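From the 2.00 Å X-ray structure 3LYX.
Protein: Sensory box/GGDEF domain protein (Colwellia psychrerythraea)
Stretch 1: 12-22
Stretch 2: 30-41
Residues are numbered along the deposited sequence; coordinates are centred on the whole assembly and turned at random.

Stretch 1 (12-22) AFDYVFDAIVV
Stretch 2 30-41: IDWNKGSETLYG

The contact is a short antiparallel strand pairing that runs directly into an asparagine-capped helix, with N33 at the junction holding the loop and strand of the first stretch by side-chain hydrogen bonds. Together the two stretches bury 762 Å².

Strand 19-22 and strand 30-32 run antiparallel at 174°, their axes 4.9 Å apart at closest approach. V22 and D31 form a hydrogen-bonded pair (CA-CA 4.9 Å): V22 N donates to D31 O at 3.1 Å, and D31 N to V22 O at 3.3 Å. The same V22 O also accepts from I30 N at 2.7 Å. V21 and W32 form the adjacent non-hydrogen-bonded pair (CA-CA 5.0 Å), and beyond it the ladder fades into a weak bond from N33 N to I20 O, 3.5 Å long. Side chains alternate. V21 (chi1 t) and W32 (t, chi2 -91°) share one face, with V21 CG2 3.7 Å from W32 CZ3; V22 (t) and D31 (chi1 -141°) occupy the other, where V22 CG1 also meets I30 CD1 at 3.5 Å.

N33 (phi/psi -102/175, chi1 p, chi2 -21°) leaves the strand and caps helix 34-40. N33 OD1 accepts from S36 N at 3.1 Å and, across the contact, from I20 N at 2.8 Å. The amide nitrogen N33 ND2 donates to F13 O at 3.0 Å and D18 O at 2.9 Å, so one side chain ties the helix start to three backbone positions of the first stretch. N33 CB lies over one face of the F13 ring (chi1 t, chi2 70°), 3.5 Å from the centroid. Beside it, D14 (chi1 m) reaches with OD1 to accept from K34 N at 2.8 Å, engaging another amide at the helix start.

The helix crosses strand 19-22 at -107°, with 5.7 Å between axes. G35 (-55/-40) sits where the chains are tightly packed: a CB there would lie 2.2 Å from D18 O, a clash. One water bridges G35 N (3.0 Å) to F13 O (2.8 Å) and V16 O (3.0 Å); a second links G35 O (3.0 Å) to F17 O (3.3 Å). A19 and S36 approach to 3.9 Å between CA atoms, and S36 OG (chi1 m) lies 2.8 Å from I20 O. Farther along, A19 CB packs on L39 CD2 (3.6 Å; L39 t, p), while V21 CG2 approaches Y40 CE2 at 3.9 Å. G41 ends the helical conformation with phi 103°.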

# COMPACT_ATOMS: atom_id res chain seq x y z
N ALA B 12 -1.77 0.17 -7.32
CA ALA B 12 -1.31 0.83 -6.10
C ALA B 12 0.01 0.26 -5.59
O ALA B 12 0.77 0.94 -4.89
CB ALA B 12 -2.38 0.73 -5.01
N PHE B 13 0.27 -0.99 -5.94
CA PHE B 13 1.48 -1.70 -5.53
C PHE B 13 2.75 -0.84 -5.51
O PHE B 13 3.38 -0.69 -4.46
CB PHE B 13 1.71 -2.91 -6.45
CG PHE B 13 2.79 -3.84 -5.98
CD1 PHE B 13 2.61 -4.62 -4.84
CD2 PHE B 13 3.97 -3.97 -6.70
CE1 PHE B 13 3.59 -5.52 -4.44
CE2 PHE B 13 4.96 -4.87 -6.30
CZ PHE B 13 4.77 -5.65 -5.17
N ASP B 14 3.14 -0.28 -6.65
CA ASP B 14 4.35 0.53 -6.67
C ASP B 14 4.18 1.99 -6.28
O ASP B 14 5.10 2.79 -6.48
CB ASP B 14 5.05 0.44 -8.03
CG ASP B 14 5.97 -0.78 -8.13
OD1 ASP B 14 6.69 -1.07 -7.15
OD2 ASP B 14 5.97 -1.45 -9.19
N TYR B 15 3.03 2.35 -5.71
CA TYR B 15 2.80 3.73 -5.31
C TYR B 15 2.62 3.92 -3.81
O TYR B 15 2.76 5.03 -3.31
CB TYR B 15 1.60 4.30 -6.06
CG TYR B 15 1.88 4.47 -7.53
CD1 TYR B 15 2.76 5.46 -7.97
CD2 TYR B 15 1.29 3.65 -8.47
CE1 TYR B 15 3.05 5.61 -9.32
CE2 TYR B 15 1.57 3.79 -9.82
CZ TYR B 15 2.45 4.78 -10.24
OH TYR B 15 2.71 4.96 -11.58
N VAL B 16 2.32 2.85 -3.08
CA VAL B 16 2.14 2.97 -1.64
C VAL B 16 3.48 3.18 -0.91
O VAL B 16 4.54 2.86 -1.45
CB VAL B 16 1.45 1.70 -1.06
CG1 VAL B 16 0.05 1.55 -1.67
CG2 VAL B 16 2.29 0.45 -1.35
N PHE B 17 3.42 3.73 0.29
CA PHE B 17 4.62 3.96 1.08
C PHE B 17 5.00 2.66 1.78
O PHE B 17 6.14 2.46 2.17
CB PHE B 17 4.37 5.06 2.12
CG PHE B 17 5.54 5.31 3.03
CD1 PHE B 17 6.77 5.70 2.52
CD2 PHE B 17 5.40 5.17 4.41
CE1 PHE B 17 7.86 5.96 3.37
CE2 PHE B 17 6.47 5.42 5.27
CZ PHE B 17 7.71 5.81 4.75
N ASP B 18 4.00 1.80 1.95
CA ASP B 18 4.19 0.50 2.57
C ASP B 18 5.17 -0.34 1.77
O ASP B 18 5.11 -0.36 0.54
CB ASP B 18 2.85 -0.24 2.61
CG ASP B 18 1.82 0.46 3.46
OD1 ASP B 18 1.65 0.03 4.62
OD2 ASP B 18 1.20 1.44 2.97
N ALA B 19 6.06 -1.04 2.45
CA ALA B 19 7.01 -1.92 1.77
C ALA B 19 6.34 -3.29 1.69
O ALA B 19 6.14 -3.97 2.70
CB ALA B 19 8.30 -2.01 2.56
N ILE B 20 5.98 -3.69 0.47
CA ILE B 20 5.35 -4.98 0.24
C ILE B 20 6.41 -5.99 -0.19
O ILE B 20 7.20 -5.71 -1.09
CB ILE B 20 4.28 -4.91 -0.88
CG1 ILE B 20 3.24 -3.83 -0.57
CG2 ILE B 20 3.59 -6.27 -1.03
CD1 ILE B 20 2.50 -4.05 0.73
N VAL B 21 6.43 -7.15 0.45
CA VAL B 21 7.38 -8.20 0.09
C VAL B 21 6.59 -9.50 0.00
O VAL B 21 6.08 -10.00 1.01
CB VAL B 21 8.50 -8.37 1.14
CG1 VAL B 21 9.48 -9.45 0.69
CG2 VAL B 21 9.23 -7.05 1.33
N VAL B 22 6.49 -10.02 -1.21
CA VAL B 22 5.77 -11.26 -1.46
C VAL B 22 6.79 -12.40 -1.59
O VAL B 22 7.75 -12.28 -2.34
CB VAL B 22 4.96 -11.16 -2.75
CG1 VAL B 22 4.11 -12.40 -2.94
CG2 VAL B 22 4.10 -9.89 -2.72
N ILE B 30 9.42 -13.10 -4.36
CA ILE B 30 8.88 -13.26 -5.69
C ILE B 30 8.35 -11.93 -6.24
O ILE B 30 8.21 -11.77 -7.45
CB ILE B 30 7.78 -14.34 -5.72
CG1 ILE B 30 6.75 -14.10 -4.62
CG2 ILE B 30 8.42 -15.72 -5.59
CD1 ILE B 30 5.59 -15.08 -4.64
N ASP B 31 8.05 -10.99 -5.35
CA ASP B 31 7.60 -9.65 -5.75
C ASP B 31 8.09 -8.65 -4.71
O ASP B 31 8.22 -8.98 -3.52
CB ASP B 31 6.08 -9.58 -5.94
CG ASP B 31 5.68 -8.70 -7.15
OD1 ASP B 31 4.53 -8.81 -7.63
OD2 ASP B 31 6.51 -7.90 -7.63
N TRP B 32 8.36 -7.44 -5.16
CA TRP B 32 8.95 -6.39 -4.33
C TRP B 32 8.51 -5.06 -4.93
O TRP B 32 8.67 -4.86 -6.14
CB TRP B 32 10.48 -6.60 -4.43
CG TRP B 32 11.40 -5.67 -3.72
CD1 TRP B 32 11.96 -4.53 -4.23
CD2 TRP B 32 11.97 -5.85 -2.43
NE1 TRP B 32 12.85 -3.99 -3.33
CE2 TRP B 32 12.88 -4.79 -2.21
CE3 TRP B 32 11.81 -6.82 -1.42
CZ2 TRP B 32 13.61 -4.66 -1.03
CZ3 TRP B 32 12.54 -6.69 -0.25
CH2 TRP B 32 13.44 -5.62 -0.07
N ASN B 33 7.94 -4.16 -4.13
CA ASN B 33 7.49 -2.87 -4.66
C ASN B 33 8.49 -1.77 -4.32
O ASN B 33 9.46 -2.00 -3.60
CB ASN B 33 6.10 -2.51 -4.11
CG ASN B 33 6.12 -2.20 -2.62
OD1 ASN B 33 7.02 -2.61 -1.90
ND2 ASN B 33 5.09 -1.49 -2.15
N LYS B 34 8.25 -0.56 -4.83
CA LYS B 34 9.14 0.57 -4.60
C LYS B 34 9.29 0.85 -3.11
O LYS B 34 10.38 1.21 -2.64
CB LYS B 34 8.61 1.82 -5.29
CG LYS B 34 8.38 1.66 -6.80
CD LYS B 34 9.66 1.35 -7.56
CE LYS B 34 9.39 1.16 -9.05
NZ LYS B 34 10.63 0.89 -9.84
N GLY B 35 8.19 0.69 -2.38
CA GLY B 35 8.22 0.91 -0.94
C GLY B 35 9.29 0.09 -0.24
O GLY B 35 9.96 0.58 0.67
N SER B 36 9.46 -1.16 -0.67
CA SER B 36 10.47 -2.02 -0.05
C SER B 36 11.87 -1.54 -0.43
O SER B 36 12.81 -1.64 0.37
CB SER B 36 10.26 -3.47 -0.48
OG SER B 36 9.04 -3.98 0.04
N GLU B 37 12.02 -1.03 -1.65
CA GLU B 37 13.32 -0.52 -2.08
C GLU B 37 13.72 0.64 -1.17
O GLU B 37 14.86 0.72 -0.72
CB GLU B 37 13.28 -0.06 -3.53
CG GLU B 37 14.46 0.85 -3.90
CD GLU B 37 14.68 0.96 -5.40
OE1 GLU B 37 13.70 0.99 -6.16
OE2 GLU B 37 15.86 1.03 -5.81
N THR B 38 12.77 1.53 -0.90
CA THR B 38 13.01 2.69 -0.04
C THR B 38 13.33 2.25 1.38
O THR B 38 14.23 2.79 2.01
CB THR B 38 11.78 3.64 0.02
OG1 THR B 38 11.52 4.17 -1.29
CG2 THR B 38 12.05 4.80 0.97
N LEU B 39 12.60 1.25 1.88
CA LEU B 39 12.82 0.79 3.24
C LEU B 39 14.06 -0.06 3.47
O LEU B 39 14.84 0.21 4.39
CB LEU B 39 11.60 0.01 3.74
CG LEU B 39 11.68 -0.59 5.14
CD1 LEU B 39 11.74 0.52 6.20
CD2 LEU B 39 10.47 -1.46 5.35
N TYR B 40 14.24 -1.08 2.64
CA TYR B 40 15.35 -2.01 2.79
C TYR B 40 16.63 -1.64 2.05
O TYR B 40 17.72 -2.08 2.44
CB TYR B 40 14.89 -3.41 2.35
CG TYR B 40 13.79 -3.98 3.22
CD1 TYR B 40 14.04 -4.37 4.53
CD2 TYR B 40 12.49 -4.13 2.72
CE1 TYR B 40 13.00 -4.88 5.34
CE2 TYR B 40 11.46 -4.64 3.51
CZ TYR B 40 11.72 -5.02 4.82
OH TYR B 40 10.71 -5.52 5.61
N GLY B 41 16.50 -0.85 0.98
CA GLY B 41 17.67 -0.43 0.23
C GLY B 41 17.91 -1.15 -1.08
O GLY B 41 18.62 -0.64 -1.94
O HOH W 1 5.48 1.02 -3.66
O HOH W 2 9.36 3.03 2.26